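Local coordinates for protein D-alanyl-D-alanine carboxypeptidase (Streptococcus pneumoniae R6, PDB 1XP4) that probably trims the terminal D-alanine from peptidoglycan precursor peptides as a serine-type D-Ala-D-Ala carboxypeptidase, helping to regulate cell-wall synthesis, at residues 21-25 against 178-182; 46-50 against 126-131; 98-103 against 203-207; 138-143 against 164-169; 216-220 against 267-272. One frame throughout, in Å; residues are numbered along the deposited sequence.

Contact 1 (21-25 against 178-182)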
# COMPACT_ATOMS: atom_id res chain seq x y z
N GLU A 21 9.35 -4.03 -1.93
CA GLU A 21 9.16 -3.79 -3.35
C GLU A 21 7.69 -4.12 -3.54
O GLU A 21 7.27 -5.25 -3.34
CB GLU A 21 10.05 -4.71 -4.17
CG GLU A 21 10.05 -4.43 -5.66
CD GLU A 21 8.85 -5.03 -6.36
OE1 GLU A 21 8.62 -6.25 -6.19
OE2 GLU A 21 8.15 -4.29 -7.09
N ALA A 22 6.90 -3.11 -3.90
CA ALA A 22 5.46 -3.26 -4.06
C ALA A 22 4.97 -4.55 -4.70
O ALA A 22 4.24 -5.33 -4.07
CB ALA A 22 4.89 -2.08 -4.82
N ASN A 23 5.38 -4.79 -5.94
CA ASN A 23 4.92 -5.95 -6.65
C ASN A 23 5.11 -7.31 -5.99
O ASN A 23 4.15 -8.08 -5.89
CB ASN A 23 5.50 -5.97 -8.05
CG ASN A 23 4.73 -6.88 -8.97
OD1 ASN A 23 3.52 -7.05 -8.80
ND2 ASN A 23 5.40 -7.46 -9.95
N THR A 24 6.32 -7.63 -5.55
CA THR A 24 6.54 -8.94 -4.94
C THR A 24 6.42 -8.97 -3.43
O THR A 24 6.36 -10.04 -2.83
CB THR A 24 7.92 -9.51 -5.32
OG1 THR A 24 8.95 -8.71 -4.74
CG2 THR A 24 8.08 -9.52 -6.84
N GLY A 25 6.37 -7.80 -2.80
CA GLY A 25 6.26 -7.74 -1.36
C GLY A 25 7.55 -8.17 -0.68
O GLY A 25 7.56 -8.48 0.52
N ARG A 178 0.44 -2.27 0.44
CA ARG A 178 0.58 -3.08 -0.76
C ARG A 178 -0.77 -3.53 -1.33
O ARG A 178 -1.02 -3.36 -2.52
CB ARG A 178 1.44 -4.31 -0.49
CG ARG A 178 1.76 -5.09 -1.74
CD ARG A 178 2.45 -6.42 -1.44
NE ARG A 178 2.69 -7.17 -2.67
CZ ARG A 178 2.34 -8.44 -2.84
NH1 ARG A 178 1.74 -9.11 -1.87
NH2 ARG A 178 2.55 -9.03 -4.00
N ASN A 179 -1.63 -4.09 -0.49
CA ASN A 179 -2.92 -4.54 -0.96
C ASN A 179 -3.73 -3.41 -1.58
O ASN A 179 -4.42 -3.61 -2.59
CB ASN A 179 -3.71 -5.19 0.17
CG ASN A 179 -3.07 -6.46 0.65
OD1 ASN A 179 -2.38 -7.13 -0.10
ND2 ASN A 179 -3.32 -6.82 1.91
N LEU A 180 -3.65 -2.23 -0.98
CA LEU A 180 -4.37 -1.09 -1.50
C LEU A 180 -3.85 -0.68 -2.88
O LEU A 180 -4.62 -0.61 -3.84
CB LEU A 180 -4.26 0.10 -0.53
CG LEU A 180 -4.90 1.40 -1.04
CD1 LEU A 180 -6.35 1.16 -1.37
CD2 LEU A 180 -4.76 2.48 0.01
N ILE A 181 -2.55 -0.42 -2.99
CA ILE A 181 -1.95 -0.01 -4.26
C ILE A 181 -2.13 -1.03 -5.38
O ILE A 181 -2.42 -0.67 -6.52
CB ILE A 181 -0.45 0.29 -4.09
CG1 ILE A 181 -0.26 1.52 -3.22
CG2 ILE A 181 0.20 0.50 -5.45
CD1 ILE A 181 1.20 1.83 -2.94
N LYS A 182 -1.94 -2.30 -5.06
CA LYS A 182 -2.07 -3.36 -6.05
C LYS A 182 -3.49 -3.59 -6.54
O LYS A 182 -3.71 -3.85 -7.72
CB LYS A 182 -1.52 -4.67 -5.49
CG LYS A 182 -0.20 -5.08 -6.10
CD LYS A 182 0.40 -6.21 -5.31
CE LYS A 182 1.49 -6.89 -6.10
NZ LYS A 182 0.92 -7.48 -7.33

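Contact 2 (46-50 against 126-131)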
# COMPACT_ATOMS: atom_id res chain seq x y z
N ILE A 46 -6.59 1.75 5.64
CA ILE A 46 -7.47 0.61 5.77
C ILE A 46 -8.87 1.13 5.45
O ILE A 46 -9.62 0.50 4.71
CB ILE A 46 -7.44 0.04 7.20
CG1 ILE A 46 -5.99 -0.12 7.67
CG2 ILE A 46 -8.13 -1.31 7.21
CD1 ILE A 46 -5.85 -0.42 9.14
N THR A 47 -9.19 2.30 5.98
CA THR A 47 -10.49 2.94 5.75
C THR A 47 -10.80 3.10 4.27
O THR A 47 -11.84 2.66 3.77
CB THR A 47 -10.55 4.34 6.40
OG1 THR A 47 -10.45 4.22 7.82
CG2 THR A 47 -11.85 5.04 6.04
N VAL A 48 -9.86 3.73 3.58
CA VAL A 48 -9.98 3.99 2.15
C VAL A 48 -10.10 2.71 1.31
O VAL A 48 -10.68 2.75 0.21
CB VAL A 48 -8.77 4.85 1.70
CG1 VAL A 48 -8.49 4.65 0.22
CG2 VAL A 48 -9.05 6.32 1.98
N TYR A 49 -9.58 1.59 1.81
CA TYR A 49 -9.68 0.33 1.08
C TYR A 49 -11.11 -0.15 1.06
O TYR A 49 -11.57 -0.70 0.06
CB TYR A 49 -8.82 -0.76 1.72
CG TYR A 49 -8.72 -2.01 0.87
CD1 TYR A 49 -7.74 -2.12 -0.11
CD2 TYR A 49 -9.60 -3.07 1.04
CE1 TYR A 49 -7.63 -3.27 -0.91
CE2 TYR A 49 -9.51 -4.23 0.25
CZ TYR A 49 -8.51 -4.32 -0.72
OH TYR A 49 -8.38 -5.45 -1.49
N LEU A 50 -11.83 0.03 2.16
CA LEU A 50 -13.21 -0.42 2.19
C LEU A 50 -14.07 0.48 1.30
O LEU A 50 -15.09 0.04 0.76
CB LEU A 50 -13.72 -0.43 3.64
CG LEU A 50 -12.96 -1.39 4.57
CD1 LEU A 50 -13.53 -1.31 5.98
CD2 LEU A 50 -13.07 -2.82 4.05
N MSE A 126 -15.72 -3.98 10.23
CA MSE A 126 -15.39 -4.31 8.86
C MSE A 126 -13.88 -4.26 8.67
O MSE A 126 -13.30 -5.13 8.03
CB MSE A 126 -16.07 -3.35 7.88
CG MSE A 126 -17.53 -3.67 7.60
SE MSE A 126 -18.40 -2.42 6.41
CE MSE A 126 -17.25 -2.61 4.87
N MSE A 127 -13.24 -3.24 9.24
CA MSE A 127 -11.80 -3.16 9.07
C MSE A 127 -11.08 -4.22 9.90
O MSE A 127 -9.97 -4.64 9.57
CB MSE A 127 -11.26 -1.74 9.36
CG MSE A 127 -12.01 -0.90 10.38
SE MSE A 127 -11.67 1.04 10.25
CE MSE A 127 -9.74 1.05 10.39
N ARG A 128 -11.72 -4.69 10.97
CA ARG A 128 -11.11 -5.74 11.78
C ARG A 128 -11.16 -7.04 10.99
O ARG A 128 -10.23 -7.85 11.03
CB ARG A 128 -11.87 -5.94 13.10
CG ARG A 128 -11.70 -4.81 14.08
CD ARG A 128 -12.44 -5.06 15.38
NE ARG A 128 -12.20 -3.97 16.33
CZ ARG A 128 -12.68 -3.96 17.57
NH1 ARG A 128 -13.41 -4.97 18.01
NH2 ARG A 128 -12.42 -2.93 18.38
N ALA A 129 -12.25 -7.22 10.25
CA ALA A 129 -12.42 -8.43 9.46
C ALA A 129 -11.47 -8.43 8.29
O ALA A 129 -10.80 -9.43 8.03
CB ALA A 129 -13.85 -8.52 8.97
N LYS A 130 -11.41 -7.30 7.59
CA LYS A 130 -10.53 -7.15 6.43
C LYS A 130 -9.08 -7.44 6.80
O LYS A 130 -8.37 -8.13 6.07
CB LYS A 130 -10.66 -5.73 5.87
CG LYS A 130 -9.78 -5.47 4.66
CD LYS A 130 -10.05 -6.47 3.53
CE LYS A 130 -11.43 -6.29 2.90
NZ LYS A 130 -11.60 -7.15 1.68
N LEU A 131 -8.62 -6.92 7.94
CA LEU A 131 -7.26 -7.18 8.34
C LEU A 131 -7.03 -8.68 8.54
O LEU A 131 -5.98 -9.21 8.17
CB LEU A 131 -6.92 -6.41 9.63
CG LEU A 131 -6.80 -4.88 9.53
CD1 LEU A 131 -6.36 -4.32 10.87
CD2 LEU A 131 -5.80 -4.49 8.46

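Contact 3 (98-103 against 203-207)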
# COMPACT_ATOMS: atom_id res chain seq x y z
N GLU A 98 -10.88 12.63 -1.34
CA GLU A 98 -9.79 13.55 -1.61
C GLU A 98 -9.41 14.24 -0.30
O GLU A 98 -8.22 14.33 0.03
CB GLU A 98 -10.23 14.58 -2.66
CG GLU A 98 -9.10 15.18 -3.48
CD GLU A 98 -9.31 15.00 -4.98
OE1 GLU A 98 -9.59 13.87 -5.41
OE2 GLU A 98 -9.18 15.99 -5.73
N ALA A 99 -10.40 14.69 0.45
CA ALA A 99 -10.16 15.36 1.73
C ALA A 99 -9.45 14.42 2.72
O ALA A 99 -8.57 14.85 3.48
CB ALA A 99 -11.46 15.86 2.32
N THR A 100 -9.84 13.15 2.71
CA THR A 100 -9.25 12.16 3.61
C THR A 100 -7.77 11.88 3.31
O THR A 100 -6.92 12.01 4.19
CB THR A 100 -10.02 10.81 3.54
OG1 THR A 100 -11.32 10.97 4.11
CG2 THR A 100 -9.29 9.73 4.32
N LEU A 101 -7.48 11.50 2.07
CA LEU A 101 -6.11 11.17 1.70
C LEU A 101 -5.15 12.33 1.56
O LEU A 101 -3.97 12.20 1.88
CB LEU A 101 -6.13 10.36 0.40
CG LEU A 101 -6.78 8.98 0.50
CD1 LEU A 101 -6.97 8.38 -0.88
CD2 LEU A 101 -5.91 8.09 1.36
N VAL A 102 -5.64 13.47 1.10
CA VAL A 102 -4.78 14.63 0.91
C VAL A 102 -4.57 15.50 2.15
O VAL A 102 -3.45 15.95 2.42
CB VAL A 102 -5.32 15.52 -0.22
CG1 VAL A 102 -4.43 16.74 -0.40
CG2 VAL A 102 -5.41 14.72 -1.51
N SER A 103 -5.64 15.74 2.90
CA SER A 103 -5.56 16.58 4.09
C SER A 103 -5.74 15.83 5.41
O SER A 103 -5.67 16.43 6.49
CB SER A 103 -6.60 17.68 3.98
OG SER A 103 -6.51 18.30 2.71
N ILE A 203 -7.46 22.46 -0.72
CA ILE A 203 -6.87 21.68 0.36
C ILE A 203 -5.42 21.38 -0.03
O ILE A 203 -5.10 21.23 -1.21
CB ILE A 203 -7.64 20.36 0.65
CG1 ILE A 203 -7.64 19.46 -0.58
CG2 ILE A 203 -9.05 20.68 1.07
CD1 ILE A 203 -8.40 18.19 -0.37
N THR A 204 -4.55 21.29 0.97
CA THR A 204 -3.14 21.03 0.75
C THR A 204 -2.76 19.67 1.28
O THR A 204 -3.28 19.23 2.32
CB THR A 204 -2.27 22.10 1.46
OG1 THR A 204 -2.53 23.39 0.88
CG2 THR A 204 -0.79 21.78 1.31
N SER A 205 -1.85 19.00 0.58
CA SER A 205 -1.38 17.68 0.97
C SER A 205 -0.43 17.80 2.16
O SER A 205 0.20 18.84 2.35
CB SER A 205 -0.66 17.01 -0.20
OG SER A 205 -0.19 15.72 0.15
N THR A 206 -0.35 16.74 2.95
CA THR A 206 0.53 16.72 4.11
C THR A 206 1.81 16.01 3.70
O THR A 206 2.76 15.91 4.48
CB THR A 206 -0.09 15.94 5.28
OG1 THR A 206 -0.40 14.61 4.84
CG2 THR A 206 -1.34 16.62 5.78
N ASN A 207 1.81 15.50 2.48
CA ASN A 207 2.96 14.78 1.95
C ASN A 207 3.90 15.79 1.30
O ASN A 207 3.64 16.26 0.20
CB ASN A 207 2.50 13.76 0.91
CG ASN A 207 3.61 12.83 0.47
OD1 ASN A 207 4.79 13.20 0.49
ND2 ASN A 207 3.25 11.63 0.05
O HOH W 1 -2.58 13.24 4.30

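Contact 4 (138-143 against 164-169)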
# COMPACT_ATOMS: atom_id res chain seq x y z
N ASP A 138 -2.63 -9.19 14.55
CA ASP A 138 -2.09 -8.56 15.74
C ASP A 138 -2.51 -7.09 15.83
O ASP A 138 -2.02 -6.34 16.67
CB ASP A 138 -0.57 -8.70 15.75
CG ASP A 138 0.11 -7.89 14.65
OD1 ASP A 138 -0.54 -7.64 13.61
OD2 ASP A 138 1.29 -7.53 14.84
N ALA A 139 -3.42 -6.68 14.95
CA ALA A 139 -3.88 -5.30 14.94
C ALA A 139 -4.90 -4.96 16.02
O ALA A 139 -5.58 -5.83 16.57
CB ALA A 139 -4.46 -4.98 13.58
N THR A 140 -4.98 -3.66 16.32
CA THR A 140 -5.91 -3.13 17.31
C THR A 140 -6.59 -1.94 16.65
O THR A 140 -5.98 -0.89 16.48
CB THR A 140 -5.19 -2.61 18.55
OG1 THR A 140 -4.56 -3.71 19.23
CG2 THR A 140 -6.19 -1.93 19.49
N VAL A 141 -7.86 -2.11 16.27
CA VAL A 141 -8.59 -1.04 15.62
C VAL A 141 -9.84 -0.66 16.40
O VAL A 141 -10.73 -1.48 16.61
CB VAL A 141 -9.01 -1.43 14.18
CG1 VAL A 141 -9.68 -0.23 13.49
CG2 VAL A 141 -7.80 -1.91 13.39
N VAL A 142 -9.89 0.59 16.82
CA VAL A 142 -11.03 1.09 17.56
C VAL A 142 -11.77 2.21 16.81
O VAL A 142 -12.94 2.48 17.08
CB VAL A 142 -10.60 1.59 18.96
CG1 VAL A 142 -10.11 0.41 19.78
CG2 VAL A 142 -9.50 2.66 18.83
N ASN A 143 -11.08 2.86 15.87
CA ASN A 143 -11.70 3.91 15.07
C ASN A 143 -11.19 3.94 13.65
O ASN A 143 -10.20 3.28 13.31
CB ASN A 143 -11.56 5.29 15.72
CG ASN A 143 -10.15 5.61 16.17
OD1 ASN A 143 -9.22 5.67 15.36
ND2 ASN A 143 -9.98 5.83 17.47
N GLU A 164 -7.29 4.86 24.06
CA GLU A 164 -6.84 3.84 23.11
C GLU A 164 -6.52 4.45 21.76
O GLU A 164 -7.10 5.46 21.37
CB GLU A 164 -7.91 2.77 22.88
CG GLU A 164 -7.98 1.68 23.92
CD GLU A 164 -8.21 0.33 23.27
OE1 GLU A 164 -7.31 -0.13 22.55
OE2 GLU A 164 -9.29 -0.27 23.48
N GLU A 165 -5.61 3.81 21.05
CA GLU A 165 -5.22 4.25 19.71
C GLU A 165 -5.09 3.01 18.83
O GLU A 165 -4.79 1.93 19.33
CB GLU A 165 -3.89 5.01 19.76
CG GLU A 165 -4.00 6.41 20.30
CD GLU A 165 -2.87 7.30 19.83
OE1 GLU A 165 -2.50 7.20 18.63
OE2 GLU A 165 -2.37 8.11 20.64
N ASN A 166 -5.33 3.16 17.53
CA ASN A 166 -5.20 2.00 16.65
C ASN A 166 -3.74 1.58 16.66
O ASN A 166 -2.86 2.43 16.80
CB ASN A 166 -5.61 2.34 15.21
CG ASN A 166 -7.05 2.78 15.10
OD1 ASN A 166 -7.89 2.42 15.93
ND2 ASN A 166 -7.35 3.54 14.06
N LYS A 167 -3.49 0.28 16.52
CA LYS A 167 -2.12 -0.21 16.50
C LYS A 167 -1.85 -1.24 15.40
O LYS A 167 -2.60 -2.20 15.24
CB LYS A 167 -1.77 -0.83 17.86
CG LYS A 167 -1.97 0.10 19.03
CD LYS A 167 -0.67 0.29 19.80
CE LYS A 167 -0.20 -1.00 20.45
NZ LYS A 167 -0.74 -1.19 21.82
N LEU A 168 -0.77 -1.02 14.65
CA LEU A 168 -0.36 -1.93 13.59
C LEU A 168 1.16 -1.91 13.52
O LEU A 168 1.78 -0.91 13.85
CB LEU A 168 -0.91 -1.50 12.23
CG LEU A 168 -2.27 -2.04 11.80
CD1 LEU A 168 -3.38 -1.10 12.22
CD2 LEU A 168 -2.28 -2.19 10.29
N SER A 169 1.76 -3.02 13.11
CA SER A 169 3.21 -3.07 13.00
C SER A 169 3.58 -2.49 11.63
O SER A 169 2.72 -2.40 10.74
CB SER A 169 3.72 -4.51 13.13
OG SER A 169 3.40 -5.29 12.00

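Contact 5 (216-220 against 267-272)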
# COMPACT_ATOMS: atom_id res chain seq x y z
N TYR A 216 10.53 17.51 -1.42
CA TYR A 216 10.39 16.82 -2.71
C TYR A 216 11.49 15.79 -2.97
O TYR A 216 12.65 16.02 -2.65
CB TYR A 216 10.40 17.83 -3.85
CG TYR A 216 10.42 17.22 -5.23
CD1 TYR A 216 9.24 16.87 -5.89
CD2 TYR A 216 11.63 16.96 -5.88
CE1 TYR A 216 9.27 16.29 -7.16
CE2 TYR A 216 11.67 16.38 -7.14
CZ TYR A 216 10.48 16.05 -7.78
OH TYR A 216 10.52 15.46 -9.02
N ARG A 217 11.10 14.67 -3.56
CA ARG A 217 12.01 13.60 -3.93
C ARG A 217 11.38 12.98 -5.18
O ARG A 217 10.32 12.36 -5.11
CB ARG A 217 12.15 12.59 -2.77
CG ARG A 217 12.44 11.13 -3.15
CD ARG A 217 13.86 10.82 -3.63
NE ARG A 217 14.82 10.68 -2.53
CZ ARG A 217 15.89 9.89 -2.57
NH1 ARG A 217 16.14 9.14 -3.63
NH2 ARG A 217 16.74 9.87 -1.56
N GLY A 218 12.03 13.19 -6.31
CA GLY A 218 11.52 12.69 -7.58
C GLY A 218 11.07 11.24 -7.56
O GLY A 218 11.82 10.34 -7.17
N GLY A 219 9.83 11.01 -8.00
CA GLY A 219 9.29 9.67 -8.06
C GLY A 219 8.11 9.42 -7.12
O GLY A 219 7.23 8.63 -7.43
N PHE A 220 8.10 10.11 -6.00
CA PHE A 220 7.08 9.90 -4.97
C PHE A 220 5.69 10.24 -5.53
O PHE A 220 5.53 10.93 -6.53
CB PHE A 220 7.42 10.78 -3.74
CG PHE A 220 8.16 9.99 -2.69
CD1 PHE A 220 9.54 9.93 -2.72
CD2 PHE A 220 7.48 9.20 -1.77
CE1 PHE A 220 10.22 9.02 -1.93
CE2 PHE A 220 8.18 8.31 -0.97
CZ PHE A 220 9.55 8.20 -1.05
N THR A 267 12.82 9.08 5.28
CA THR A 267 12.35 8.26 4.16
C THR A 267 13.32 8.44 3.00
O THR A 267 13.75 7.46 2.38
CB THR A 267 10.94 8.67 3.67
OG1 THR A 267 9.98 8.45 4.71
CG2 THR A 267 10.55 7.84 2.44
N SER A 268 13.65 9.68 2.70
CA SER A 268 14.58 9.96 1.62
C SER A 268 15.89 9.22 1.95
O SER A 268 16.57 8.71 1.06
CB SER A 268 14.84 11.46 1.51
OG SER A 268 15.59 11.74 0.34
N SER A 269 16.21 9.15 3.23
CA SER A 269 17.42 8.48 3.67
C SER A 269 17.33 6.99 3.40
O SER A 269 18.29 6.36 2.95
CB SER A 269 17.65 8.71 5.15
OG SER A 269 18.80 8.02 5.59
N LEU A 270 16.15 6.43 3.68
CA LEU A 270 15.90 5.01 3.48
C LEU A 270 15.99 4.63 2.01
O LEU A 270 16.44 3.54 1.67
CB LEU A 270 14.52 4.64 4.05
CG LEU A 270 13.93 3.24 3.81
CD1 LEU A 270 14.96 2.16 4.08
CD2 LEU A 270 12.72 3.06 4.71
N MSE A 271 15.57 5.54 1.13
CA MSE A 271 15.59 5.26 -0.30
C MSE A 271 16.98 5.33 -0.93
O MSE A 271 17.25 4.63 -1.91
CB MSE A 271 14.63 6.18 -1.03
CG MSE A 271 13.17 5.89 -0.71
SE MSE A 271 12.42 4.27 -1.52
CE MSE A 271 14.00 3.27 -1.93
N ASP A 272 17.85 6.17 -0.37
CA ASP A 272 19.21 6.27 -0.88
C ASP A 272 19.86 4.91 -0.64
O ASP A 272 20.64 4.43 -1.46
CB ASP A 272 20.00 7.35 -0.15
CG ASP A 272 19.70 8.75 -0.66
OD1 ASP A 272 19.83 8.99 -1.87
OD2 ASP A 272 19.35 9.63 0.16
O HOH W 2 15.21 14.48 -0.83

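Contact 1 (21-25 against 178-182)
Arg-178 and Lys-182, one turn apart on helix 170-183, both reach into the turn that joins strands 17-21 and 26-31. The arginine leaves its helix with CG anti to the backbone N (chi1 -173°) and stays extended as far as NE, which carries the guanidinium edge-on to two successive carbonyls. NE donates to Ala-22 O at 2.8 Å, meeting it almost head-on with a C=O...N angle of 177°. NH2 takes Asn-23 O at 2.7 Å, but from above that carbonyl's plane. Both oxygens lie close to the guanidinium plane, and the two bonds along one edge fix its rotation.

Lys-182 runs out beside it and bends at its last torsion (chi4 -62°). Its NZ bonds to Asn-23 OD1 at 3.0 Å, in the plane of the amide, and the two side chains cross at about a right angle. Within the turn, Glu-21 OE1 accepts from Thr-24 N at 2.8 Å and from Thr-24 OG1 at 2.9 Å, bracing the loop.

Two cations are thus met here by neutral oxygens; Glu-21 OE1 stays 7.0 Å from Arg-178 NE. The clasp probably relies on carbonyl dipoles more than on charge pairing.

Contact 2 (46-50 against 126-131)
Leu-50 and Ile-46, one turn apart on helix 44-57, press onto helix 120-133, with the short axes nearly perpendicular (94°) and 10.1 Å apart. Apolar contact does most of the work. Leu-50 forks over the second helix: CD1 lies 3.8 Å from CB of selenomethionine Met-126 and also touches CB of Met-127, while CD2 reaches the Lys-130 chain. Ile-46 CG2, anti to its own backbone N, points at Met-127 CB 3.8 Å away, and Ile-46 CD1 meets Leu-131 CD2 at 4.1 Å. Met-127, also selenomethionine, crosses Ile-46 at about a right angle and folds at chi3, so that CE lies near both Ile-46 CB and Thr-47 OG1.

The aliphatic part of Lys-130 continues this surface. Kinked at chi2 and chi3, it slides antiparallel past Leu-50, its CE 4.0 Å from Leu-50 CD2, and brings NZ to the edge of the Tyr-49 ring, 3.9 Å from CE2. The charge itself is answered by Glu-53 in a salt bridge, and Thr-47 OG1 bonds to Thr-144 O.

Around this crossing, Val-176 of helix 170-183 packs on Ile-46 and Leu-131, Leu-180 of that helix covers Tyr-49, and helix 93-103 lies against Val-48.

Contact 3 (98-103 against 203-207)
Val-102 and Ser-103, in the last turn of helix 93-103, lean on Ile-203 to Thr-206 where strand 201-204 runs out into a loop: a largely buried contact of helix end against strand end, part apolar and part backbone polar. Ile-203 points at the helix. Its CD1 tucks in beneath the final turn, 4.1 Å from Val-102 CB and in touch with Ala-99 CA and Glu-98 O. Ser-103 OG stands over the CB end of the same isoleucine and gives a weak bond to Thr-204 O, 3.4 Å long. With CG1 anti to the backbone N (chi1 179°), Val-102 lays that methyl against CA and CB of Ser-205.

The carbonyl of Val-102 points out of the helix end and is met by the Ser-205 CA-H and, weakly, by Thr-206 N at 3.2 Å. Just there the loop makes an ST turn: Ser-205 OG accepts from Asn-207 N at 3.1 Å. Thr-206, within this turn, has its side chain about 5 Å from those of predicted substrate-binding Lys-224 and predicted catalytic Ser-104, which directly follows the helix and is probably the serine of the SxN motif of this family. A water donates to Leu-101 O and hydrogen-bonds to Thr-206 OG1, 2.6 Å away, bridging the segments; the same hydroxyl is bonded to Thr-225, and a sulfate ion, probably from the crystallisation liquor, lies about 4 Å from the Thr-206 side chain.

Contact 4 (138-143 against 164-169)
Asn-166 carries the tight end of this contact, its amide laid against the backbone of Val-142 and Asn-143. With CG anti to its carbonyl carbon (chi1 -61°), the side chain swings its amide across to the partner backbone, and OD1 accepts two N-H groups. Val-142 N comes in at 2.9 Å along a nearly straight bond, tilted from the carbonyl plane; Asn-143 N lies in that plane, on a lone pair, at 3.2 Å. ND2 of the same amide donates to Asn-143 O at 3.0 Å, from above that carbonyl's plane. Both ends of a buried amide are therefore used, and ND2 is also bonded to Thr-43, between predicted catalytic Ser-41 and Lys-44.

Next to it the backbones form a single antiparallel bridge, a hydrogen-bonded pair: Thr-140 N to Lys-167 O at 3.0 Å and Lys-167 N to Thr-140 O at 2.8 Å. The short, weakly bonded strand 167-168 also pairs with strand 37-38. The 20 residues between the segments contain no helix or strand, so bridge and amide together close the neck of a long irregular loop, consistent with an omega-like loop.

Beyond the bridge the fit slackens. Ala-139 CB meets Leu-168 CG at 4.1 Å, and Asp-138 OD2 stands 4.2 Å from Ser-169 OG, which caps the following helix at Asp-172. On the partly exposed flank, Glu-164 crosses Thr-140 at about a right angle; its OE1 rests near Thr-140 CG2, its OE2 3.9 Å from Val-142 CG1, and OE2 is held by Lys-161 N.

Contact 5 (216-220 against 267-272)
Arg-217 curls over the first turn of segment 267-272 and sets its guanidinium edge against Ser-268. Bends at chi2 (74°) and chi3 (80°) turn the group so that NE and NH2 face the same serine oxygen: NE donates to Ser-268 OG at 3.2 Å and NH2 donates to the same oxygen at 2.9 Å. The oxygen sits in the guanidinium plane, a side-on grip by two nitrogens on one atom. Ser-268 OG, anti to its backbone N, leans out from the helix to receive them, and a water 3.0 Å from this oxygen leads weakly on to Tyr-216 O.

The carboxylate of Asp-272, one helical turn on, also comes to the guanidinium edge, but its plane is turned by 51° against that of the arginine. NH2 forms a salt bridge with Asp-272 OD2 at 3.1 Å, with a weak hydrogen bond to OD1. CB of selenomethionine Met-271 lies over one face of the guanidinium, toward the rim.

Deeper in, Phe-220 crosses Thr-267 obliquely, its CZ 3.6 Å from Thr-267 CG2, and receives Met-271 CG at its ring edge, 4.3 Å from CZ. Strand 234-241 backs both Phe-220 and Met-271.

With NH1 paired to Glu-241, Arg-217 is held between acids of helix and sheet. Its charge is probably well compensated, and the loop entering strand 220-228 is pinned to helix 262-277.

Contacts 2 and 4 lie closest together, centres 12 Å apart, and join directly: Arg-128 NH2 probably hydrogen-bonds to Val-141 O at 2.8 Å, and Met-127 CE packs on Val-141 CG1. Contact 2 reaches contact 1 through Asn-179 O, 3.6 Å from Tyr-49 CE1, and contact 3 through Val-48 CG2, 3.7 Å from Leu-101 CD2. Contacts 2, 3 and 4 each approach the predicted active site: the side chains of Thr-47 and Asn-143 are about 5 Å and 8 Å from that of Lys-44, and that of Thr-206 lies comparably near that of Ser-104. Contact 5, on the far side of the chain's centre from contact 2, is more remote, Phe-220 being about 11 Å from Lys-224 between side chains.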